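Local structure of 43.8 kDa insecticidal crystal protein (Bacillus thuringiensis, 4JP0) at residues A[13-21]-A[29-37]; A[154-162]-A[340-348]. The protein is one component of a binary insecticidal toxin, co-purifying with Cry34Ab1, that is active on western corn rootworm, with the larval midgut epithelium as probable primary target. All blocks are in the same frame, centred on the assembly; numbering follows the deposited sequence.

Contact 1. Residues A[13-21]-A[29-37]; sequences HANGLYAAT and GVSLMNKND
Tyr18 and Lys35 meet at the end of the hairpin away from its connecting loop, where the type I turn Asn34-Asp37 begins. Past CG the lysine runs straight and slants along the CE1 side of the phenol. Its CD comes within 3.3 Å of Tyr18 CE1, and its NZ donates to Tyr18 OH at 3.1 Å. CG of Lys35 sits between its backbone N and carbonyl carbon (chi1 66°), and from there the chain follows the ring out to the hydroxyl. Water 1 lies at the ring edge, in the ring plane. It donates to Gly16 O and accepts from Lys35 N, so it bridges the backbones beside the tyrosine.

Leu17 and Leu32 cross at about a right angle, with Leu17 CB 3.7 Å from Leu32 CB. The two branches of Leu17 part here: CD1 stays by Leu32, while CD2 lies 3.6 Å from Asn34 CA. Leu32 sends CD1 toward the amide of Asn15 and CD2 over the backbone of Ala19. Leu32 also touches Ala112 of strand 109-112. On the other face of the sheet Ala20 CB meets Met33 CG at 3.8 Å. Tyr18 lies on that face too, and it reaches Glu9 and Ser11 of strand 6-12.

Four backbone bonds hold the strands. Tyr18 N gives a nearly straight bond to Met33 O (2.8 Å, 176°), and Met33 N returns one to Tyr18 O. Ala20 and Ser31 also bond both ways, though the bond from Ala20 N to Ser31 O is bent. Ala19 and Leu32 form the non-hydrogen-bonded pair between. Asn15 OD1 accepts from Leu17 N in an Asx turn before the first strand. Asn34 OD1 does the same for Asn36 N after the second. This is an antiparallel beta hairpin of the N-terminal ricin B-type beta-trefoil domain.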
ATOM      1  N   HIS A  13      28.667 -17.099 -15.363  1.00 12.99           N
ATOM      2  CA  HIS A  13      29.008 -18.524 -15.474  1.00 14.32           C
ATOM      3  C   HIS A  13      30.257 -18.762 -16.314  1.00 14.28           C
ATOM      4  O   HIS A  13      31.109 -19.549 -15.924  1.00 14.59           O
ATOM      5  CB  HIS A  13      27.822 -19.284 -16.078  1.00 13.88           C
ATOM      6  CG  HIS A  13      28.096 -20.730 -16.397  1.00 16.42           C
ATOM      7  ND1 HIS A  13      28.126 -21.715 -15.436  1.00 17.36           N
ATOM      8  CD2 HIS A  13      28.231 -21.364 -17.580  1.00 19.39           C
ATOM      9  CE1 HIS A  13      28.302 -22.892 -16.006  1.00 21.05           C
ATOM     10  NE2 HIS A  13      28.391 -22.705 -17.308  1.00 21.14           N
ATOM     11  N   ALA A  14      30.366 -18.077 -17.452  1.00 13.70           N
ATOM     12  CA  ALA A  14      31.499 -18.304 -18.365  1.00 13.58           C
ATOM     13  C   ALA A  14      32.827 -17.775 -17.843  1.00 13.75           C
ATOM     14  O   ALA A  14      33.824 -18.469 -17.925  1.00 14.64           O
ATOM     15  CB  ALA A  14      31.262 -17.672 -19.751  1.00 13.57           C
ATOM     16  N   ASN A  15      32.836 -16.554 -17.325  1.00 12.96           N
ATOM     17  CA  ASN A  15      34.112 -15.889 -17.038  1.00 13.50           C
ATOM     18  C   ASN A  15      34.434 -15.629 -15.568  1.00 14.37           C
ATOM     19  O   ASN A  15      35.524 -15.156 -15.241  1.00 13.33           O
ATOM     20  CB  ASN A  15      34.208 -14.614 -17.876  1.00 14.04           C
ATOM     21  CG  ASN A  15      33.236 -13.521 -17.439  1.00 13.50           C
ATOM     22  OD1 ASN A  15      32.862 -13.390 -16.261  1.00 13.99           O
ATOM     23  ND2 ASN A  15      32.880 -12.675 -18.385  1.00 14.24           N
ATOM     24  N   GLY A  16      33.462 -15.900 -14.702  1.00 13.60           N
ATOM     25  CA  GLY A  16      33.656 -15.849 -13.249  1.00 13.79           C
ATOM     26  C   GLY A  16      33.789 -14.451 -12.648  1.00 14.07           C
ATOM     27  O   GLY A  16      34.108 -14.303 -11.452  1.00 14.65           O
ATOM     28  N   LEU A  17      33.521 -13.433 -13.460  1.00 13.58           N
ATOM     29  CA  LEU A  17      33.581 -12.026 -13.035  1.00 12.86           C
ATOM     30  C   LEU A  17      32.293 -11.590 -12.382  1.00 13.58           C
ATOM     31  O   LEU A  17      31.260 -12.209 -12.631  1.00 12.13           O
ATOM     32  CB  LEU A  17      33.923 -11.157 -14.237  1.00 14.21           C
ATOM     33  CG  LEU A  17      35.261 -11.474 -14.931  1.00 12.90           C
ATOM     34  CD1 LEU A  17      35.427 -10.467 -16.073  1.00 14.87           C
ATOM     35  CD2 LEU A  17      36.428 -11.395 -13.919  1.00 16.94           C
ATOM     36  N   TYR A  18      32.358 -10.579 -11.501  1.00 13.52           N
ATOM     37  CA  TYR A  18      31.178 -10.116 -10.763  1.00 13.56           C
ATOM     38  C   TYR A  18      30.644  -8.766 -11.241  1.00 13.68           C
ATOM     39  O   TYR A  18      31.413  -7.826 -11.482  1.00 12.84           O
ATOM     40  CB  TYR A  18      31.521  -9.986  -9.283  1.00 14.05           C
ATOM     41  CG  TYR A  18      31.717 -11.349  -8.632  1.00 14.00           C
ATOM     42  CD1 TYR A  18      32.878 -12.100  -8.835  1.00 14.18           C
ATOM     43  CD2 TYR A  18      30.749 -11.873  -7.801  1.00 14.40           C
ATOM     44  CE1 TYR A  18      33.050 -13.383  -8.215  1.00 13.58           C
ATOM     45  CE2 TYR A  18      30.907 -13.138  -7.178  1.00 15.56           C
ATOM     46  CZ  TYR A  18      32.063 -13.875  -7.403  1.00 14.79           C
ATOM     47  OH  TYR A  18      32.207 -15.108  -6.801  1.00 17.06           O
ATOM     48  N   ALA A  19      29.318  -8.665 -11.310  1.00 11.84           N
ATOM     49  CA  ALA A  19      28.688  -7.419 -11.703  1.00 12.68           C
ATOM     50  C   ALA A  19      29.032  -6.379 -10.635  1.00 14.43           C
ATOM     51  O   ALA A  19      28.922  -6.659  -9.414  1.00 14.16           O
ATOM     52  CB  ALA A  19      27.166  -7.616 -11.795  1.00 12.37           C
ATOM     53  N   ALA A  20      29.402  -5.175 -11.074  1.00 14.51           N
ATOM     54  CA  ALA A  20      29.938  -4.169 -10.145  1.00 14.74           C
ATOM     55  C   ALA A  20      29.660  -2.737 -10.579  1.00 14.76           C
ATOM     56  O   ALA A  20      29.580  -2.461 -11.760  1.00 14.52           O
ATOM     57  CB  ALA A  20      31.451  -4.348 -10.068  1.00 15.80           C
ATOM     58  N   THR A  21      29.530  -1.815  -9.622  1.00 15.55           N
ATOM     59  CA  THR A  21      29.503  -0.390  -9.959  1.00 15.29           C
ATOM     60  C   THR A  21      30.658   0.277  -9.229  1.00 16.74           C
ATOM     61  O   THR A  21      31.139  -0.261  -8.212  1.00 16.14           O
ATOM     62  CB  THR A  21      28.211   0.308  -9.491  1.00 16.12           C
ATOM     63  OG1 THR A  21      27.889  -0.113  -8.176  1.00 14.94           O
ATOM     64  CG2 THR A  21      27.030  -0.100 -10.302  1.00 15.88           C
ATOM     65  N   GLY A  29      27.962   3.104 -14.445  1.00 15.13           N
ATOM     66  CA  GLY A  29      27.601   1.971 -15.282  1.00 14.99           C
ATOM     67  C   GLY A  29      27.905   0.703 -14.498  1.00 14.08           C
ATOM     68  O   GLY A  29      28.659   0.724 -13.520  1.00 14.47           O
ATOM     69  N   VAL A  30      27.327  -0.414 -14.924  1.00 13.01           N
ATOM     70  CA  VAL A  30      27.604  -1.716 -14.343  1.00 13.65           C
ATOM     71  C   VAL A  30      28.612  -2.434 -15.245  1.00 14.00           C
ATOM     72  O   VAL A  30      28.430  -2.495 -16.457  1.00 13.69           O
ATOM     73  CB  VAL A  30      26.331  -2.566 -14.254  1.00 13.47           C
ATOM     74  CG1 VAL A  30      26.661  -3.956 -13.659  1.00 15.05           C
ATOM     75  CG2 VAL A  30      25.301  -1.860 -13.401  1.00 15.13           C
ATOM     76  N   SER A  31      29.679  -2.950 -14.653  1.00 13.35           N
ATOM     77  CA  SER A  31      30.709  -3.693 -15.392  1.00 14.16           C
ATOM     78  C   SER A  31      30.944  -5.042 -14.733  1.00 13.09           C
ATOM     79  O   SER A  31      30.269  -5.394 -13.787  1.00 11.66           O
ATOM     80  CB  SER A  31      32.039  -2.930 -15.375  1.00 14.62           C
ATOM     81  OG  SER A  31      32.422  -2.705 -13.989  1.00 16.14           O
ATOM     82  N   LEU A  32      31.924  -5.781 -15.224  1.00 13.24           N
ATOM     83  CA  LEU A  32      32.287  -7.056 -14.627  1.00 13.83           C
ATOM     84  C   LEU A  32      33.705  -6.967 -14.111  1.00 14.96           C
ATOM     85  O   LEU A  32      34.631  -6.671 -14.878  1.00 15.15           O
ATOM     86  CB  LEU A  32      32.168  -8.208 -15.647  1.00 15.20           C
ATOM     87  CG  LEU A  32      30.731  -8.530 -16.097  1.00 15.61           C
ATOM     88  CD1 LEU A  32      30.665  -9.653 -17.174  1.00 15.38           C
ATOM     89  CD2 LEU A  32      29.884  -8.904 -14.861  1.00 15.81           C
ATOM     90  N   MET A  33      33.895  -7.315 -12.835  1.00 14.20           N
ATOM     91  CA  MET A  33      35.209  -7.178 -12.194  1.00 15.68           C
ATOM     92  C   MET A  33      35.624  -8.493 -11.593  1.00 16.36           C
ATOM     93  O   MET A  33      34.762  -9.267 -11.150  1.00 14.34           O
ATOM     94  CB  MET A  33      35.137  -6.163 -11.035  1.00 16.03           C
ATOM     95  CG  MET A  33      34.931  -4.714 -11.500  1.00 18.44           C
ATOM     96  SD  MET A  33      36.407  -4.125 -12.396  1.00 22.86           S
ATOM     97  CE  MET A  33      37.591  -4.239 -11.056  1.00 25.07           C
ATOM     98  N   ASN A  34      36.946  -8.711 -11.510  1.00 17.81           N
ATOM     99  CA  ASN A  34      37.493  -9.875 -10.817  1.00 19.44           C
ATOM    100  C   ASN A  34      37.512  -9.569  -9.316  1.00 20.94           C
ATOM    101  O   ASN A  34      37.943  -8.486  -8.916  1.00 20.31           O
ATOM    102  CB  ASN A  34      38.904 -10.197 -11.300  1.00 20.23           C
ATOM    103  CG  ASN A  34      39.419 -11.497 -10.723  1.00 21.46           C
ATOM    104  OD1 ASN A  34      39.417 -11.691  -9.522  1.00 22.25           O
ATOM    105  ND2 ASN A  34      39.839 -12.407 -11.590  1.00 24.08           N
ATOM    106  N   LYS A  35      37.035 -10.494  -8.492  1.00 22.13           N
ATOM    107  CA  LYS A  35      36.883 -10.179  -7.072  1.00 26.44           C
ATOM    108  C   LYS A  35      38.205  -9.981  -6.390  1.00 27.95           C
ATOM    109  O   LYS A  35      38.239  -9.477  -5.266  1.00 29.08           O
ATOM    110  CB  LYS A  35      35.991 -11.181  -6.316  1.00 26.05           C
ATOM    111  CG  LYS A  35      36.552 -12.589  -6.213  1.00 28.47           C
ATOM    112  CD  LYS A  35      35.398 -13.560  -5.836  1.00 29.59           C
ATOM    113  CE  LYS A  35      35.838 -15.014  -5.768  1.00 33.63           C
ATOM    114  NZ  LYS A  35      34.741 -15.897  -5.207  1.00 30.54           N
ATOM    115  N   ASN A  36      39.294 -10.297  -7.081  1.00 29.47           N
ATOM    116  CA  ASN A  36      40.624 -10.087  -6.498  1.00 32.08           C
ATOM    117  C   ASN A  36      41.414  -8.993  -7.223  1.00 31.91           C
ATOM    118  O   ASN A  36      42.644  -8.906  -7.164  1.00 32.56           O
ATOM    119  CB  ASN A  36      41.392 -11.411  -6.434  1.00 33.83           C
ATOM    120  CG  ASN A  36      40.752 -12.403  -5.470  1.00 37.42           C
ATOM    121  OD1 ASN A  36      40.603 -12.119  -4.283  1.00 43.27           O
ATOM    122  ND2 ASN A  36      40.344 -13.560  -5.980  1.00 40.29           N
ATOM    123  N   ASP A  37      40.690  -8.136  -7.928  1.00 30.80           N
ATOM    124  CA  ASP A  37      41.321  -6.999  -8.566  1.00 30.24           C
ATOM    125  C   ASP A  37      41.955  -6.102  -7.487  1.00 29.39           C
ATOM    126  O   ASP A  37      41.396  -5.971  -6.390  1.00 27.38           O
ATOM    127  CB  ASP A  37      40.247  -6.202  -9.328  1.00 30.14           C
ATOM    128  CG  ASP A  37      40.843  -5.107 -10.184  1.00 32.52           C
ATOM    129  OD1 ASP A  37      40.981  -3.955  -9.698  1.00 31.93           O
ATOM    130  OD2 ASP A  37      41.201  -5.316 -11.358  1.00 33.63           O
TER
HETATM  131  O   HOH W   1      36.164 -12.948  -9.995  1.00 18.51           O

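Contact 2. Residues A[154-162]-A[340-348]; sequences KLKDYPKYS and TYNVTSYPN
The side chain of Tyr158 takes chi1 56°, with CG between the backbone N and the carbonyl carbon, and this carries its ring to Asn342. The backbone points Asn342 CB at one ring face in a CH-pi contact, 3.8 Å from the centroid. A chi1 of -83° then swings the amide toward the ring, with Asn342 CG 3.5 Å from Tyr158 CE2. The amide plane is only 22° from the ring plane. Lys160 NZ lies above the opposite face, near the rim. Bends at chi2 and chi4 fold the lysine back, and NZ donates to Tyr158 O at 2.7 Å. Water 3 lies 2.8 Å from Tyr158 OH.

No direct hydrogen bond joins the two segments. Residues 158-162, which form no regular strand, run alongside strand 342-346 in the same direction and pack on it through side chains and backbone oxygens. That strand is the end of 327-346, an outermost strand of the antiparallel sheet in the toxin_10 region. Trp211 of strand 202-221 meets the Tyr158 ring edge-to-face.

Further along, Tyr346 CB sits over a face of the Tyr161 ring, 3.8 Å from its centroid. The Tyr161 and Tyr346 planes are modestly tilted, and the rings are too displaced to stack well. Thr344 O lies at the Tyr161 edge, in the ring plane. Thr344 CG2 touches Tyr161 CD1 and, at 3.7 Å, Pro159 O, a buried oxygen with no hydrogen-bond partner in the model.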
ATOM      1  N   LYS A 154     -13.574  -9.223   9.340  1.00 25.28           N
ATOM      2  CA  LYS A 154     -14.928  -8.686   9.521  1.00 25.72           C
ATOM      3  C   LYS A 154     -14.971  -7.438  10.398  1.00 25.11           C
ATOM      4  O   LYS A 154     -14.613  -7.471  11.556  1.00 24.26           O
ATOM      5  CB  LYS A 154     -15.830  -9.750  10.116  1.00 26.61           C
ATOM      6  CG  LYS A 154     -17.288  -9.364  10.169  1.00 30.17           C
ATOM      7  CD  LYS A 154     -18.139 -10.456  10.822  1.00 38.04           C
ATOM      8  CE  LYS A 154     -18.314 -10.203  12.329  1.00 42.25           C
ATOM      9  NZ  LYS A 154     -19.402 -10.994  13.006  1.00 43.27           N
ATOM     10  N   LEU A 155     -15.451  -6.341   9.839  1.00 24.77           N
ATOM     11  CA  LEU A 155     -15.518  -5.101  10.585  1.00 24.50           C
ATOM     12  C   LEU A 155     -16.640  -5.192  11.612  1.00 24.69           C
ATOM     13  O   LEU A 155     -17.750  -5.601  11.290  1.00 26.57           O
ATOM     14  CB  LEU A 155     -15.780  -3.947   9.610  1.00 24.06           C
ATOM     15  CG  LEU A 155     -15.799  -2.545  10.168  1.00 22.89           C
ATOM     16  CD1 LEU A 155     -14.352  -2.123  10.461  1.00 23.34           C
ATOM     17  CD2 LEU A 155     -16.408  -1.625   9.119  1.00 27.18           C
ATOM     18  N   LYS A 156     -16.365  -4.824  12.841  1.00 24.32           N
ATOM     19  CA  LYS A 156     -17.414  -4.821  13.877  1.00 25.47           C
ATOM     20  C   LYS A 156     -18.568  -3.924  13.476  1.00 25.89           C
ATOM     21  O   LYS A 156     -18.405  -3.058  12.633  1.00 26.06           O
ATOM     22  CB  LYS A 156     -16.843  -4.352  15.202  1.00 25.51           C
ATOM     23  CG  LYS A 156     -15.846  -5.356  15.840  1.00 28.37           C
ATOM     24  CD  LYS A 156     -14.813  -4.558  16.663  1.00 33.90           C
ATOM     25  CE  LYS A 156     -14.187  -5.367  17.807  1.00 37.02           C
ATOM     26  NZ  LYS A 156     -13.745  -6.718  17.374  1.00 37.14           N
ATOM     27  N   ASP A 157     -19.743  -4.164  14.056  1.00 26.19           N
ATOM     28  CA  ASP A 157     -20.919  -3.332  13.776  1.00 27.14           C
ATOM     29  C   ASP A 157     -20.733  -1.894  14.276  1.00 26.68           C
ATOM     30  O   ASP A 157     -19.995  -1.670  15.224  1.00 26.14           O
ATOM     31  CB  ASP A 157     -22.117  -3.902  14.503  1.00 28.08           C
ATOM     32  CG  ASP A 157     -22.612  -5.212  13.917  1.00 30.20           C
ATOM     33  OD1 ASP A 157     -22.117  -5.688  12.858  1.00 33.55           O
ATOM     34  OD2 ASP A 157     -23.558  -5.809  14.475  1.00 34.97           O
ATOM     35  N   TYR A 158     -21.409  -0.923  13.659  1.00 26.68           N
ATOM     36  CA  TYR A 158     -21.356   0.451  14.172  1.00 27.35           C
ATOM     37  C   TYR A 158     -22.117   0.483  15.490  1.00 27.02           C
ATOM     38  O   TYR A 158     -22.976  -0.368  15.721  1.00 27.19           O
ATOM     39  CB  TYR A 158     -21.891   1.474  13.173  1.00 26.84           C
ATOM     40  CG  TYR A 158     -23.291   1.217  12.683  1.00 28.58           C
ATOM     41  CD1 TYR A 158     -24.393   1.705  13.381  1.00 27.47           C
ATOM     42  CD2 TYR A 158     -23.519   0.501  11.515  1.00 28.22           C
ATOM     43  CE1 TYR A 158     -25.674   1.474  12.934  1.00 27.60           C
ATOM     44  CE2 TYR A 158     -24.804   0.272  11.059  1.00 29.94           C
ATOM     45  CZ  TYR A 158     -25.874   0.760  11.768  1.00 29.20           C
ATOM     46  OH  TYR A 158     -27.140   0.523  11.309  1.00 29.65           O
ATOM     47  N   PRO A 159     -21.808   1.453  16.355  1.00 26.43           N
ATOM     48  CA  PRO A 159     -22.399   1.501  17.695  1.00 26.68           C
ATOM     49  C   PRO A 159     -23.888   1.741  17.648  1.00 27.92           C
ATOM     50  O   PRO A 159     -24.394   2.322  16.688  1.00 26.74           O
ATOM     51  CB  PRO A 159     -21.707   2.704  18.341  1.00 27.11           C
ATOM     52  CG  PRO A 159     -20.403   2.848  17.519  1.00 26.14           C
ATOM     53  CD  PRO A 159     -20.881   2.569  16.117  1.00 26.49           C
ATOM     54  N   LYS A 160     -24.578   1.288  18.684  1.00 28.98           N
ATOM     55  CA  LYS A 160     -26.023   1.530  18.783  1.00 30.89           C
ATOM     56  C   LYS A 160     -26.294   2.177  20.113  1.00 31.54           C
ATOM     57  O   LYS A 160     -25.510   2.010  21.047  1.00 32.03           O
ATOM     58  CB  LYS A 160     -26.800   0.213  18.695  1.00 31.22           C
ATOM     59  CG  LYS A 160     -26.446  -0.642  17.509  1.00 31.99           C
ATOM     60  CD  LYS A 160     -27.029  -0.075  16.223  1.00 34.32           C
ATOM     61  CE  LYS A 160     -26.760  -1.016  15.055  1.00 34.66           C
ATOM     62  NZ  LYS A 160     -25.335  -1.506  15.032  1.00 36.15           N
ATOM     63  N   TYR A 161     -27.398   2.916  20.211  1.00 32.01           N
ATOM     64  CA  TYR A 161     -27.740   3.572  21.464  1.00 33.89           C
ATOM     65  C   TYR A 161     -28.055   2.545  22.550  1.00 35.36           C
ATOM     66  O   TYR A 161     -28.570   1.462  22.273  1.00 36.02           O
ATOM     67  CB  TYR A 161     -28.937   4.493  21.288  1.00 32.39           C
ATOM     68  CG  TYR A 161     -28.633   5.850  20.717  1.00 30.55           C
ATOM     69  CD1 TYR A 161     -28.835   6.115  19.366  1.00 27.46           C
ATOM     70  CD2 TYR A 161     -28.197   6.893  21.538  1.00 28.36           C
ATOM     71  CE1 TYR A 161     -28.590   7.385  18.843  1.00 29.64           C
ATOM     72  CE2 TYR A 161     -27.948   8.162  21.029  1.00 27.79           C
ATOM     73  CZ  TYR A 161     -28.131   8.406  19.671  1.00 29.20           C
ATOM     74  OH  TYR A 161     -27.880   9.668  19.142  1.00 30.22           O
ATOM     75  N   SER A 162     -27.711   2.896  23.781  1.00 37.39           N
ATOM     76  CA  SER A 162     -27.978   2.045  24.941  1.00 39.24           C
ATOM     77  C   SER A 162     -29.327   2.463  25.493  1.00 39.64           C
ATOM     78  O   SER A 162     -29.510   3.646  25.785  1.00 40.73           O
ATOM     79  CB  SER A 162     -26.953   2.305  26.032  1.00 39.46           C
ATOM     80  OG  SER A 162     -27.379   3.415  26.820  1.00 40.71           O
ATOM     81  N   THR A 340     -20.586   4.254   3.234  1.00 26.59           N
ATOM     82  CA  THR A 340     -20.730   3.431   4.432  1.00 26.02           C
ATOM     83  C   THR A 340     -21.558   4.109   5.501  1.00 26.06           C
ATOM     84  O   THR A 340     -21.673   3.597   6.613  1.00 25.69           O
ATOM     85  CB  THR A 340     -19.376   3.077   5.058  1.00 25.49           C
ATOM     86  OG1 THR A 340     -18.714   4.275   5.496  1.00 25.73           O
ATOM     87  CG2 THR A 340     -18.452   2.458   4.019  1.00 25.32           C
ATOM     88  N   TYR A 341     -22.139   5.251   5.172  1.00 25.65           N
ATOM     89  CA  TYR A 341     -22.860   6.040   6.162  1.00 25.00           C
ATOM     90  C   TYR A 341     -24.052   5.261   6.691  1.00 25.40           C
ATOM     91  O   TYR A 341     -24.868   4.736   5.914  1.00 24.19           O
ATOM     92  CB  TYR A 341     -23.301   7.380   5.528  1.00 24.96           C
ATOM     93  CG  TYR A 341     -23.954   8.344   6.486  1.00 25.13           C
ATOM     94  CD1 TYR A 341     -23.241   8.894   7.550  1.00 24.82           C
ATOM     95  CD2 TYR A 341     -25.269   8.722   6.315  1.00 24.01           C
ATOM     96  CE1 TYR A 341     -23.838   9.795   8.431  1.00 23.02           C
ATOM     97  CE2 TYR A 341     -25.877   9.628   7.197  1.00 23.70           C
ATOM     98  CZ  TYR A 341     -25.165  10.151   8.244  1.00 23.13           C
ATOM     99  OH  TYR A 341     -25.791  11.030   9.106  1.00 23.03           O
ATOM    100  N   ASN A 342     -24.170   5.187   8.012  1.00 24.18           N
ATOM    101  CA  ASN A 342     -25.334   4.540   8.591  1.00 25.03           C
ATOM    102  C   ASN A 342     -25.828   5.390   9.704  1.00 24.50           C
ATOM    103  O   ASN A 342     -25.023   5.946  10.440  1.00 23.57           O
ATOM    104  CB  ASN A 342     -24.953   3.187   9.179  1.00 25.27           C
ATOM    105  CG  ASN A 342     -24.910   2.117   8.142  1.00 28.12           C
ATOM    106  OD1 ASN A 342     -25.936   1.459   7.882  1.00 27.52           O
ATOM    107  ND2 ASN A 342     -23.732   1.929   7.514  1.00 28.01           N
ATOM    108  N   VAL A 343     -27.143   5.513   9.846  1.00 23.84           N
ATOM    109  CA  VAL A 343     -27.656   6.264  10.988  1.00 25.03           C
ATOM    110  C   VAL A 343     -28.311   5.344  12.020  1.00 25.28           C
ATOM    111  O   VAL A 343     -28.777   4.226  11.702  1.00 25.83           O
ATOM    112  CB  VAL A 343     -28.678   7.333  10.557  1.00 25.59           C
ATOM    113  CG1 VAL A 343     -27.989   8.427   9.768  1.00 25.77           C
ATOM    114  CG2 VAL A 343     -29.791   6.693   9.724  1.00 27.23           C
ATOM    115  N   THR A 344     -28.362   5.795  13.264  1.00 24.65           N
ATOM    116  CA  THR A 344     -29.059   5.007  14.263  1.00 24.07           C
ATOM    117  C   THR A 344     -29.785   5.976  15.158  1.00 24.80           C
ATOM    118  O   THR A 344     -29.414   7.141  15.278  1.00 24.06           O
ATOM    119  CB  THR A 344     -28.106   4.017  15.004  1.00 24.49           C
ATOM    120  OG1 THR A 344     -28.862   3.152  15.863  1.00 22.96           O
ATOM    121  CG2 THR A 344     -27.136   4.746  15.956  1.00 23.04           C
ATOM    122  N   SER A 345     -30.854   5.514  15.772  1.00 25.21           N
ATOM    123  CA  SER A 345     -31.693   6.438  16.508  1.00 25.86           C
ATOM    124  C   SER A 345     -32.039   6.025  17.916  1.00 26.06           C
ATOM    125  O   SER A 345     -31.788   4.885  18.342  1.00 25.50           O
ATOM    126  CB  SER A 345     -32.990   6.606  15.729  1.00 26.41           C
ATOM    127  OG  SER A 345     -33.667   5.355  15.688  1.00 27.85           O
ATOM    128  N   TYR A 346     -32.620   6.981  18.643  1.00 26.09           N
ATOM    129  CA  TYR A 346     -33.103   6.740  19.984  1.00 27.19           C
ATOM    130  C   TYR A 346     -34.335   7.598  20.217  1.00 26.44           C
ATOM    131  O   TYR A 346     -34.251   8.805  20.127  1.00 25.99           O
ATOM    132  CB  TYR A 346     -32.063   7.121  21.002  1.00 28.10           C
ATOM    133  CG  TYR A 346     -32.509   6.724  22.352  1.00 31.74           C
ATOM    134  CD1 TYR A 346     -32.801   5.405  22.626  1.00 33.97           C
ATOM    135  CD2 TYR A 346     -32.679   7.667  23.357  1.00 35.13           C
ATOM    136  CE1 TYR A 346     -33.235   5.017  23.885  1.00 38.78           C
ATOM    137  CE2 TYR A 346     -33.115   7.282  24.628  1.00 38.59           C
ATOM    138  CZ  TYR A 346     -33.391   5.956  24.877  1.00 38.75           C
ATOM    139  OH  TYR A 346     -33.829   5.552  26.128  1.00 42.21           O
ATOM    140  N   PRO A 347     -35.483   6.992  20.471  1.00 26.17           N
ATOM    141  CA  PRO A 347     -35.648   5.535  20.539  1.00 26.58           C
ATOM    142  C   PRO A 347     -35.302   4.875  19.219  1.00 26.70           C
ATOM    143  O   PRO A 347     -35.437   5.514  18.173  1.00 27.18           O
ATOM    144  CB  PRO A 347     -37.150   5.360  20.832  1.00 26.19           C
ATOM    145  CG  PRO A 347     -37.583   6.646  21.393  1.00 26.76           C
ATOM    146  CD  PRO A 347     -36.738   7.712  20.697  1.00 26.44           C
ATOM    147  N   ASN A 348     -34.886   3.616  19.255  1.00 27.35           N
ATOM    148  CA  ASN A 348     -34.401   2.938  18.027  1.00 26.28           C
ATOM    149  C   ASN A 348     -35.537   2.374  17.161  1.00 26.55           C
ATOM    150  O   ASN A 348     -35.964   1.219  17.322  1.00 25.87           O
ATOM    151  CB  ASN A 348     -33.355   1.862  18.365  1.00 26.82           C
ATOM    152  CG  ASN A 348     -32.634   1.325  17.121  1.00 27.18           C
ATOM    153  OD1 ASN A 348     -33.119   1.457  15.996  1.00 27.73           O
ATOM    154  ND2 ASN A 348     -31.455   0.725  17.326  1.00 29.13           N
TER
HETATM  155  O   HOH W   2     -29.555   1.301  13.038  1.00 39.21           O
HETATM  156  O   HOH W   3     -28.169   0.830   8.772  1.00 43.52           O

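In the fold
From the N terminus, the chain first closes contact 1. Only seven residues separate 13-21 from 29-37, so the loop is a short one within the beta-trefoil domain. The chain then completes that domain through strand 135-142 and enters the segment 154-162. Contact 2 closes much later, when 340-348 comes back to this segment after 177 residues that include the other three strands of the four-stranded sheet. It ties the linker after the trefoil to the end of strand 327-346, just before helix 349-355. The contacts follow in series and neither nest nor cross. The centres of contact 1 and contact 2 are about 65 Å apart, on opposite sides of the chain's centre.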